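Local coordinates for cAMP factor (Mobiluncus curtisii, PDB 6JLC), which probably acts as a secreted pore-forming toxin that damages host membranes in the co-haemolytic (CAMP) reaction, this chain being its all-helical CAMP-factor part, at residues Pro33-Asp36 against Trp37-Glu40; Phe41-Leu44 against Phe45-Thr49; Thr84-Lys87 against Ser88-Leu92. All coordinates share one frame; numbering follows the deposited sequence.

Contact 1. Residues Pro33-Asp36 against Trp37-Glu40; sequences PKAD and WSKE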
ATOM      1  N   PRO A  33      -5.665   3.684   2.664  1.00 46.11           N
ATOM      2  CA  PRO A  33      -6.678   4.005   1.630  1.00 42.89           C
ATOM      3  C   PRO A  33      -6.618   5.429   1.109  1.00 38.80           C
ATOM      4  O   PRO A  33      -7.043   5.681  -0.027  1.00 43.33           O
ATOM      5  CB  PRO A  33      -8.008   3.740   2.355  1.00 41.37           C
ATOM      6  CG  PRO A  33      -7.681   3.895   3.813  1.00 41.32           C
ATOM      7  CD  PRO A  33      -6.284   3.353   3.961  1.00 42.64           C
ATOM      8  N   LYS A  34      -6.132   6.375   1.907  1.00 36.27           N
ATOM      9  CA  LYS A  34      -6.050   7.766   1.492  1.00 42.97           C
ATOM     10  C   LYS A  34      -4.698   8.114   0.876  1.00 47.07           C
ATOM     11  O   LYS A  34      -4.420   9.298   0.658  1.00 47.70           O
ATOM     12  CB  LYS A  34      -6.345   8.683   2.684  1.00 42.42           C
ATOM     13  CG  LYS A  34      -7.783   8.603   3.211  1.00 48.06           C
ATOM     14  CD  LYS A  34      -7.932   9.442   4.484  1.00 57.43           C
ATOM     15  CE  LYS A  34      -9.384   9.556   4.930  1.00 62.61           C
ATOM     16  NZ  LYS A  34      -9.503  10.352   6.191  1.00 66.38           N
ATOM     17  N   ALA A  35      -3.855   7.117   0.592  1.00 40.55           N
ATOM     18  CA  ALA A  35      -2.542   7.392   0.022  1.00 38.43           C
ATOM     19  C   ALA A  35      -2.668   8.131  -1.302  1.00 37.34           C
ATOM     20  O   ALA A  35      -3.608   7.920  -2.069  1.00 39.48           O
ATOM     21  CB  ALA A  35      -1.754   6.100  -0.167  1.00 34.74           C
ATOM     22  N   ASP A  36      -1.705   9.022  -1.558  1.00 38.64           N
ATOM     23  CA  ASP A  36      -1.696   9.767  -2.813  1.00 43.99           C
ATOM     24  C   ASP A  36      -1.591   8.835  -4.020  1.00 45.17           C
ATOM     25  O   ASP A  36      -2.169   9.114  -5.078  1.00 43.42           O
ATOM     26  CB  ASP A  36      -0.539  10.775  -2.799  1.00 44.60           C
ATOM     27  CG  ASP A  36      -0.673  11.807  -1.684  1.00 52.65           C
ATOM     28  OD1 ASP A  36      -1.394  12.807  -1.890  1.00 52.01           O
ATOM     29  OD2 ASP A  36      -0.073  11.611  -0.599  1.00 49.92           O
ATOM     30  N   TRP A  37      -0.880   7.713  -3.873  1.00 39.89           N
ATOM     31  CA  TRP A  37      -0.694   6.793  -4.990  1.00 38.35           C
ATOM     32  C   TRP A  37      -1.960   6.019  -5.360  1.00 42.07           C
ATOM     33  O   TRP A  37      -2.015   5.444  -6.453  1.00 43.85           O
ATOM     34  CB  TRP A  37       0.443   5.815  -4.674  1.00 37.53           C
ATOM     35  CG  TRP A  37       0.268   5.022  -3.402  1.00 47.78           C
ATOM     36  CD1 TRP A  37      -0.736   4.132  -3.113  1.00 46.90           C
ATOM     37  CD2 TRP A  37       1.132   5.037  -2.252  1.00 53.33           C
ATOM     38  NE1 TRP A  37      -0.549   3.601  -1.855  1.00 50.02           N
ATOM     39  CE2 TRP A  37       0.588   4.137  -1.307  1.00 51.30           C
ATOM     40  CE3 TRP A  37       2.310   5.728  -1.926  1.00 60.01           C
ATOM     41  CZ2 TRP A  37       1.178   3.914  -0.055  1.00 54.41           C
ATOM     42  CZ3 TRP A  37       2.900   5.498  -0.685  1.00 57.32           C
ATOM     43  CH2 TRP A  37       2.333   4.596   0.232  1.00 55.83           C
ATOM     44  N   SER A  38      -2.979   5.990  -4.499  1.00 38.89           N
ATOM     45  CA  SER A  38      -4.126   5.113  -4.710  1.00 37.09           C
ATOM     46  C   SER A  38      -5.280   5.790  -5.443  1.00 38.02           C
ATOM     47  O   SER A  38      -6.350   5.178  -5.590  1.00 32.56           O
ATOM     48  CB  SER A  38      -4.615   4.557  -3.367  1.00 40.70           C
ATOM     49  OG  SER A  38      -5.074   5.599  -2.534  1.00 50.15           O
ATOM     50  N   LYS A  39      -5.085   7.022  -5.923  1.00 38.23           N
ATOM     51  CA  LYS A  39      -6.172   7.766  -6.558  1.00 42.02           C
ATOM     52  C   LYS A  39      -6.863   6.959  -7.657  1.00 38.41           C
ATOM     53  O   LYS A  39      -8.096   6.939  -7.736  1.00 38.14           O
ATOM     54  CB  LYS A  39      -5.636   9.086  -7.113  1.00 42.31           C
ATOM     55  CG  LYS A  39      -6.708  10.028  -7.639  1.00 52.23           C
ATOM     56  CD  LYS A  39      -6.082  11.284  -8.230  1.00 54.69           C
ATOM     57  CE  LYS A  39      -7.136  12.225  -8.789  1.00 61.12           C
ATOM     58  NZ  LYS A  39      -6.528  13.471  -9.339  1.00 64.70           N
ATOM     59  N   GLU A  40      -6.096   6.264  -8.499  1.00 35.19           N
ATOM     60  CA  GLU A  40      -6.654   5.568  -9.654  1.00 33.01           C
ATOM     61  C   GLU A  40      -6.518   4.046  -9.556  1.00 32.42           C
ATOM     62  O   GLU A  40      -6.415   3.356 -10.576  1.00 30.58           O
ATOM     63  CB  GLU A  40      -5.999   6.083 -10.936  1.00 36.27           C
ATOM     64  CG  GLU A  40      -6.220   7.584 -11.211  1.00 37.54           C
ATOM     65  CD  GLU A  40      -7.657   7.915 -11.608  1.00 47.72           C
ATOM     66  OE1 GLU A  40      -8.371   7.014 -12.100  1.00 44.05           O
ATOM     67  OE2 GLU A  40      -8.070   9.086 -11.431  1.00 51.47           O
TER

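Contact 2. Residues Phe41-Leu44 against Phe45-Thr49; sequences FDKL and FATAT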
ATOM      1  N   PHE A  41      -6.543   3.494  -8.341  1.00 33.17           N
ATOM      2  CA  PHE A  41      -6.388   2.045  -8.211  1.00 31.74           C
ATOM      3  C   PHE A  41      -7.532   1.290  -8.890  1.00 29.04           C
ATOM      4  O   PHE A  41      -7.319   0.195  -9.419  1.00 28.26           O
ATOM      5  CB  PHE A  41      -6.274   1.643  -6.734  1.00 35.29           C
ATOM      6  CG  PHE A  41      -4.846   1.640  -6.193  1.00 36.80           C
ATOM      7  CD1 PHE A  41      -3.825   2.320  -6.847  1.00 31.51           C
ATOM      8  CD2 PHE A  41      -4.531   0.950  -5.021  1.00 36.77           C
ATOM      9  CE1 PHE A  41      -2.514   2.315  -6.348  1.00 31.08           C
ATOM     10  CE2 PHE A  41      -3.225   0.946  -4.515  1.00 34.23           C
ATOM     11  CZ  PHE A  41      -2.217   1.625  -5.179  1.00 33.59           C
ATOM     12  N   ASP A  42      -8.739   1.866  -8.916  1.00 35.03           N
ATOM     13  CA  ASP A  42      -9.870   1.207  -9.580  1.00 38.63           C
ATOM     14  C   ASP A  42      -9.597   0.987 -11.066  1.00 35.82           C
ATOM     15  O   ASP A  42      -9.820  -0.107 -11.602  1.00 32.41           O
ATOM     16  CB  ASP A  42     -11.142   2.039  -9.396  1.00 45.54           C
ATOM     17  CG  ASP A  42     -11.722   1.924  -8.000  1.00 62.13           C
ATOM     18  OD1 ASP A  42     -11.456   0.904  -7.327  1.00 64.96           O
ATOM     19  OD2 ASP A  42     -12.450   2.852  -7.585  1.00 66.82           O
ATOM     20  N   LYS A  43      -9.125   2.029 -11.749  1.00 31.64           N
ATOM     21  CA  LYS A  43      -8.749   1.900 -13.152  1.00 31.43           C
ATOM     22  C   LYS A  43      -7.638   0.867 -13.336  1.00 27.99           C
ATOM     23  O   LYS A  43      -7.669   0.067 -14.279  1.00 31.93           O
ATOM     24  CB  LYS A  43      -8.313   3.265 -13.679  1.00 30.26           C
ATOM     25  CG  LYS A  43      -7.671   3.239 -15.044  1.00 33.43           C
ATOM     26  CD  LYS A  43      -7.460   4.646 -15.554  1.00 42.43           C
ATOM     27  CE  LYS A  43      -8.777   5.285 -15.924  1.00 51.45           C
ATOM     28  NZ  LYS A  43      -8.614   6.120 -17.135  1.00 62.46           N
ATOM     29  N   LEU A  44      -6.646   0.876 -12.444  1.00 25.39           N
ATOM     30  CA  LEU A  44      -5.542  -0.081 -12.529  1.00 26.71           C
ATOM     31  C   LEU A  44      -6.042  -1.519 -12.450  1.00 30.30           C
ATOM     32  O   LEU A  44      -5.626  -2.380 -13.240  1.00 26.69           O
ATOM     33  CB  LEU A  44      -4.540   0.198 -11.408  1.00 26.79           C
ATOM     34  CG  LEU A  44      -3.329  -0.734 -11.337  1.00 29.56           C
ATOM     35  CD1 LEU A  44      -2.611  -0.829 -12.686  1.00 27.76           C
ATOM     36  CD2 LEU A  44      -2.367  -0.267 -10.231  1.00 34.53           C
ATOM     37  N   PHE A  45      -6.917  -1.808 -11.480  1.00 27.21           N
ATOM     38  CA  PHE A  45      -7.390  -3.181 -11.304  1.00 28.06           C
ATOM     39  C   PHE A  45      -8.245  -3.627 -12.485  1.00 27.28           C
ATOM     40  O   PHE A  45      -8.165  -4.783 -12.920  1.00 29.37           O
ATOM     41  CB  PHE A  45      -8.171  -3.317  -9.988  1.00 34.80           C
ATOM     42  CG  PHE A  45      -7.344  -3.038  -8.741  1.00 42.31           C
ATOM     43  CD1 PHE A  45      -6.000  -3.390  -8.677  1.00 41.23           C
ATOM     44  CD2 PHE A  45      -7.923  -2.438  -7.627  1.00 42.83           C
ATOM     45  CE1 PHE A  45      -5.243  -3.134  -7.530  1.00 38.38           C
ATOM     46  CE2 PHE A  45      -7.183  -2.186  -6.481  1.00 32.48           C
ATOM     47  CZ  PHE A  45      -5.841  -2.534  -6.426  1.00 33.98           C
ATOM     48  N   ALA A  46      -9.071  -2.723 -13.016  1.00 28.24           N
ATOM     49  CA  ALA A  46      -9.860  -3.065 -14.191  1.00 24.50           C
ATOM     50  C   ALA A  46      -8.959  -3.344 -15.388  1.00 27.19           C
ATOM     51  O   ALA A  46      -9.217  -4.273 -16.161  1.00 25.74           O
ATOM     52  CB  ALA A  46     -10.848  -1.936 -14.510  1.00 29.84           C
ATOM     53  N   THR A  47      -7.902  -2.542 -15.563  1.00 26.31           N
ATOM     54  CA  THR A  47      -6.964  -2.782 -16.653  1.00 25.93           C
ATOM     55  C   THR A  47      -6.254  -4.116 -16.472  1.00 25.31           C
ATOM     56  O   THR A  47      -6.029  -4.851 -17.440  1.00 24.85           O
ATOM     57  CB  THR A  47      -5.945  -1.642 -16.729  1.00 27.00           C
ATOM     58  OG1 THR A  47      -6.634  -0.413 -16.955  1.00 27.21           O
ATOM     59  CG2 THR A  47      -4.966  -1.859 -17.866  1.00 29.52           C
ATOM     60  N   ALA A  48      -5.891  -4.443 -15.231  1.00 24.05           N
ATOM     61  CA  ALA A  48      -5.210  -5.704 -14.967  1.00 24.43           C
ATOM     62  C   ALA A  48      -6.082  -6.881 -15.372  1.00 27.67           C
ATOM     63  O   ALA A  48      -5.601  -7.872 -15.939  1.00 24.44           O
ATOM     64  CB  ALA A  48      -4.845  -5.788 -13.485  1.00 26.07           C
ATOM     65  N   THR A  49      -7.387  -6.766 -15.115  1.00 27.96           N
ATOM     66  CA  THR A  49      -8.324  -7.799 -15.523  1.00 27.22           C
ATOM     67  C   THR A  49      -8.391  -7.931 -17.037  1.00 28.13           C
ATOM     68  O   THR A  49      -8.390  -9.048 -17.569  1.00 28.06           O
ATOM     69  CB  THR A  49      -9.696  -7.482 -14.933  1.00 31.35           C
ATOM     70  OG1 THR A  49      -9.584  -7.493 -13.504  1.00 35.57           O
ATOM     71  CG2 THR A  49     -10.702  -8.529 -15.360  1.00 37.57           C
TER

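Contact 3. Residues Thr84-Lys87 against Ser88-Leu92; sequences TVDK and SANNL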
ATOM      1  N   THR A  84       6.762  -0.479  -7.019  1.00 26.51           N
ATOM      2  CA  THR A  84       7.035   0.883  -6.574  1.00 26.39           C
ATOM      3  C   THR A  84       6.226   1.223  -5.326  1.00 24.54           C
ATOM      4  O   THR A  84       6.749   1.808  -4.366  1.00 28.39           O
ATOM      5  CB  THR A  84       6.727   1.871  -7.713  1.00 25.59           C
ATOM      6  OG1 THR A  84       7.512   1.529  -8.871  1.00 27.48           O
ATOM      7  CG2 THR A  84       7.075   3.291  -7.287  1.00 26.97           C
ATOM      8  N   VAL A  85       4.932   0.905  -5.349  1.00 25.02           N
ATOM      9  CA  VAL A  85       4.065   1.209  -4.221  1.00 25.55           C
ATOM     10  C   VAL A  85       4.487   0.394  -3.003  1.00 27.64           C
ATOM     11  O   VAL A  85       4.468   0.889  -1.872  1.00 28.27           O
ATOM     12  CB  VAL A  85       2.596   0.954  -4.610  1.00 26.24           C
ATOM     13  CG1 VAL A  85       1.679   1.041  -3.396  1.00 29.31           C
ATOM     14  CG2 VAL A  85       2.139   1.957  -5.688  1.00 25.27           C
ATOM     15  N   ASP A  86       4.904  -0.855  -3.222  1.00 27.35           N
ATOM     16  CA  ASP A  86       5.362  -1.701  -2.120  1.00 27.50           C
ATOM     17  C   ASP A  86       6.608  -1.108  -1.466  1.00 28.56           C
ATOM     18  O   ASP A  86       6.685  -0.989  -0.238  1.00 29.75           O
ATOM     19  CB  ASP A  86       5.632  -3.115  -2.647  1.00 25.25           C
ATOM     20  CG  ASP A  86       5.583  -4.189  -1.554  1.00 39.91           C
ATOM     21  OD1 ASP A  86       5.016  -3.954  -0.475  1.00 34.84           O
ATOM     22  OD2 ASP A  86       6.109  -5.287  -1.798  1.00 34.35           O
ATOM     23  N   LYS A  87       7.599  -0.728  -2.276  1.00 26.61           N
ATOM     24  CA  LYS A  87       8.809  -0.132  -1.712  1.00 32.58           C
ATOM     25  C   LYS A  87       8.489   1.177  -1.009  1.00 29.24           C
ATOM     26  O   LYS A  87       9.031   1.469   0.065  1.00 30.44           O
ATOM     27  CB  LYS A  87       9.850   0.111  -2.804  1.00 29.54           C
ATOM     28  CG  LYS A  87      10.451  -1.152  -3.358  1.00 41.26           C
ATOM     29  CD  LYS A  87      11.803  -0.872  -3.959  1.00 45.77           C
ATOM     30  CE  LYS A  87      11.669  -0.021  -5.191  1.00 48.41           C
ATOM     31  NZ  LYS A  87      12.977   0.093  -5.883  1.00 49.24           N
ATOM     32  N   SER A  88       7.630   1.993  -1.620  1.00 28.24           N
ATOM     33  CA  SER A  88       7.276   3.273  -1.021  1.00 25.88           C
ATOM     34  C   SER A  88       6.621   3.078   0.341  1.00 28.47           C
ATOM     35  O   SER A  88       7.010   3.718   1.328  1.00 30.46           O
ATOM     36  CB  SER A  88       6.344   4.032  -1.945  1.00 31.53           C
ATOM     37  OG  SER A  88       5.831   5.162  -1.274  1.00 46.21           O
ATOM     38  N   ALA A  89       5.624   2.189   0.403  1.00 25.61           N
ATOM     39  CA  ALA A  89       4.902   1.943   1.649  1.00 37.42           C
ATOM     40  C   ALA A  89       5.842   1.456   2.742  1.00 38.85           C
ATOM     41  O   ALA A  89       5.698   1.829   3.912  1.00 43.59           O
ATOM     42  CB  ALA A  89       3.789   0.919   1.413  1.00 29.51           C
ATOM     43  N   ASN A  90       6.819   0.633   2.378  1.00 34.44           N
ATOM     44  CA  ASN A  90       7.692   0.018   3.362  1.00 34.19           C
ATOM     45  C   ASN A  90       8.879   0.888   3.742  1.00 39.42           C
ATOM     46  O   ASN A  90       9.361   0.786   4.874  1.00 42.28           O
ATOM     47  CB  ASN A  90       8.182  -1.331   2.839  1.00 33.31           C
ATOM     48  CG  ASN A  90       7.055  -2.341   2.728  1.00 49.06           C
ATOM     49  OD1 ASN A  90       6.210  -2.432   3.616  1.00 55.79           O
ATOM     50  ND2 ASN A  90       7.020  -3.080   1.628  1.00 50.18           N
ATOM     51  N   ASN A  91       9.360   1.747   2.834  1.00 27.91           N
ATOM     52  CA  ASN A  91      10.598   2.476   3.060  1.00 29.46           C
ATOM     53  C   ASN A  91      10.446   3.983   3.237  1.00 33.25           C
ATOM     54  O   ASN A  91      11.342   4.602   3.821  1.00 36.79           O
ATOM     55  CB  ASN A  91      11.577   2.209   1.907  1.00 34.96           C
ATOM     56  CG  ASN A  91      11.856   0.737   1.735  1.00 45.56           C
ATOM     57  OD1 ASN A  91      11.935   0.002   2.713  1.00 50.49           O
ATOM     58  ND2 ASN A  91      11.976   0.290   0.495  1.00 49.04           N
ATOM     59  N   LEU A  92       9.362   4.597   2.751  1.00 30.02           N
ATOM     60  CA  LEU A  92       9.265   6.055   2.718  1.00 24.95           C
ATOM     61  C   LEU A  92       8.271   6.605   3.743  1.00 29.45           C
ATOM     62  O   LEU A  92       7.836   7.758   3.622  1.00 28.72           O
ATOM     63  CB  LEU A  92       8.893   6.536   1.310  1.00 27.19           C
ATOM     64  CG  LEU A  92       9.816   6.049   0.191  1.00 30.26           C
ATOM     65  CD1 LEU A  92       9.319   6.566  -1.162  1.00 29.85           C
ATOM     66  CD2 LEU A  92      11.232   6.495   0.439  1.00 33.83           C
TER

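Contact 1. Residues Pro33-Asp36 against Trp37-Glu40
Between A35 and W37 a methyl group settles on an indole only two residues further along the chain, a compact example of how a loop can fold onto its own aromatic side chain. From the backbone outward, W37 CB stands beside the preceding peptide, where the chain itself puts it. CG then sits between the backbone N and the carbonyl carbon (chi1 56°), a rotation that swings the indole back over the residues before it. CD1 and CD2 flank A35 CB at equal range, and NE1 and CE2 come closest: A35 CB is 3.2 Å from W37 NE1. The methyl stands 3.4 Å from the centroid of the five-membered ring, 20° off its normal, so this is a CH-pi contact over the face, displaced toward the rim. W37 CZ2 still lies 3.7 Å from A35 CB, while CZ3 and CH2 pass beyond the methyl to S88 and A89 of helix 68-91.

The same alanine ties down S38 by its carbonyl. S38 OG donates to A35 O over 2.8 Å, and S38 N donates to A35 O over 3.2 Å with an N-H...O angle of 161°. Both donors arrive from one face of the carbonyl, the hydroxyl tilted slightly from its plane and the amide well above it, so one oxygen grips both the amide and the hydroxyl of S38. D36 points elsewhere, its OD2 hydrogen-bonded by Y153 OH and Q97 NE2. The arrangement is that of a short 3-10 turn in the connection between helix 8-31 and helix 41-59, with its tryptophan plugged into the helical bundle.

Contact 2. Residues Phe41-Leu44 against Phe45-Thr49
The first turns of helix 41-59 illustrate regular alpha-helical bonding elaborated by side chains that fold back onto the backbone. F45 N donates to F41 O at 2.9 Å, and the i to i+4 pattern continues through D42 to A46, K43 to T47 and L44 to A48.

Two threonines add a second grip. T47 OG1 lies beside its own backbone N, anti to the carbonyl carbon (chi1 -60°), which brings the hydroxyl to 2.9 Å from K43 O. That oxygen therefore accepts from both T47 N and T47 OG1, which come from opposite faces of its carbonyl plane. T49, two residues further along, repeats the pattern, its OG1 donating to F45 O across 3.1 Å while T49 N bonds the same oxygen from the other face.

F45 folds back along the helix so that F41 O lies over one face of its ring, toward the rim, 3.2 Å from F45 CD2. The F41 and F45 rings meet obliquely, with centroids 5.7 Å apart and planes at 60°; F45 CE2 approaches F41 CB at 3.9 Å.

F45 also takes a cation-pi contact from K26 of helix 8-31. L44 and A48 face helices 8-31 and 68-91, where they meet L25, V22 and I78, while F41, K43 and L44 pack against I111 of helix 97-114.

Contact 3. Residues Thr84-Lys87 against Ser88-Leu92
D86 and N90, one helical turn apart, meet through their side chains: N90 ND2 donates weakly to D86 OD1 across 3.0 Å, the N-H...O angle only 124°. Carboxylate and amide planes stand 65° apart. The same ND2 is 2.8 Å from D86 O, but the angle there is too poor for a hydrogen bond; N90 N serves that carbonyl instead. CG of D86 lies opposite its backbone N (chi1 -158°), from where OD1 can reach the amide.

Beneath these side chains run the last two turns of helix 68-91. T84 O and V85 O take S88 N and A89 N in straight alpha-helical bonds, whereas N91 N meets K87 O at 2.8 Å in a more bent one. K87 O also receives a weak bond from N90 N, the kind of bifurcation seen where a helix ends. L92 N still bonds S88 O, at 2.9 Å, although L92 itself has left helical backbone angles.

Further out, Y135 of helix 121-139 engages one side of the helix end: its OH accepts a hydrogen bond from N91 ND2, and its ring takes a cation-pi contact from K87. S88 and T84 rest on L103 of helix 97-114, and V85 on L25 and I28 of helix 8-31.

In the fold
The three contacts show how local geometry changes between a loop, a helix start and a helix end in one helical bundle. Contacts 1 and 2 adjoin in sequence, the loop leading directly into helix 41-59, and contact 3 closes helix 68-91. W37 alone joins contact 1 to contact 3; contacts 2 and 3 do not touch. Each mixes buried and exposed residues, about half of them buried in contacts 2 and 3 but only A35 and W37 in contact 1; contact 3 lies nearest the chain centre, contact 2 furthest out. Methyl-on-indole packing marks the loop, threonine-backed carbonyls the helix start, and a weak carboxylate-amide link the helix end.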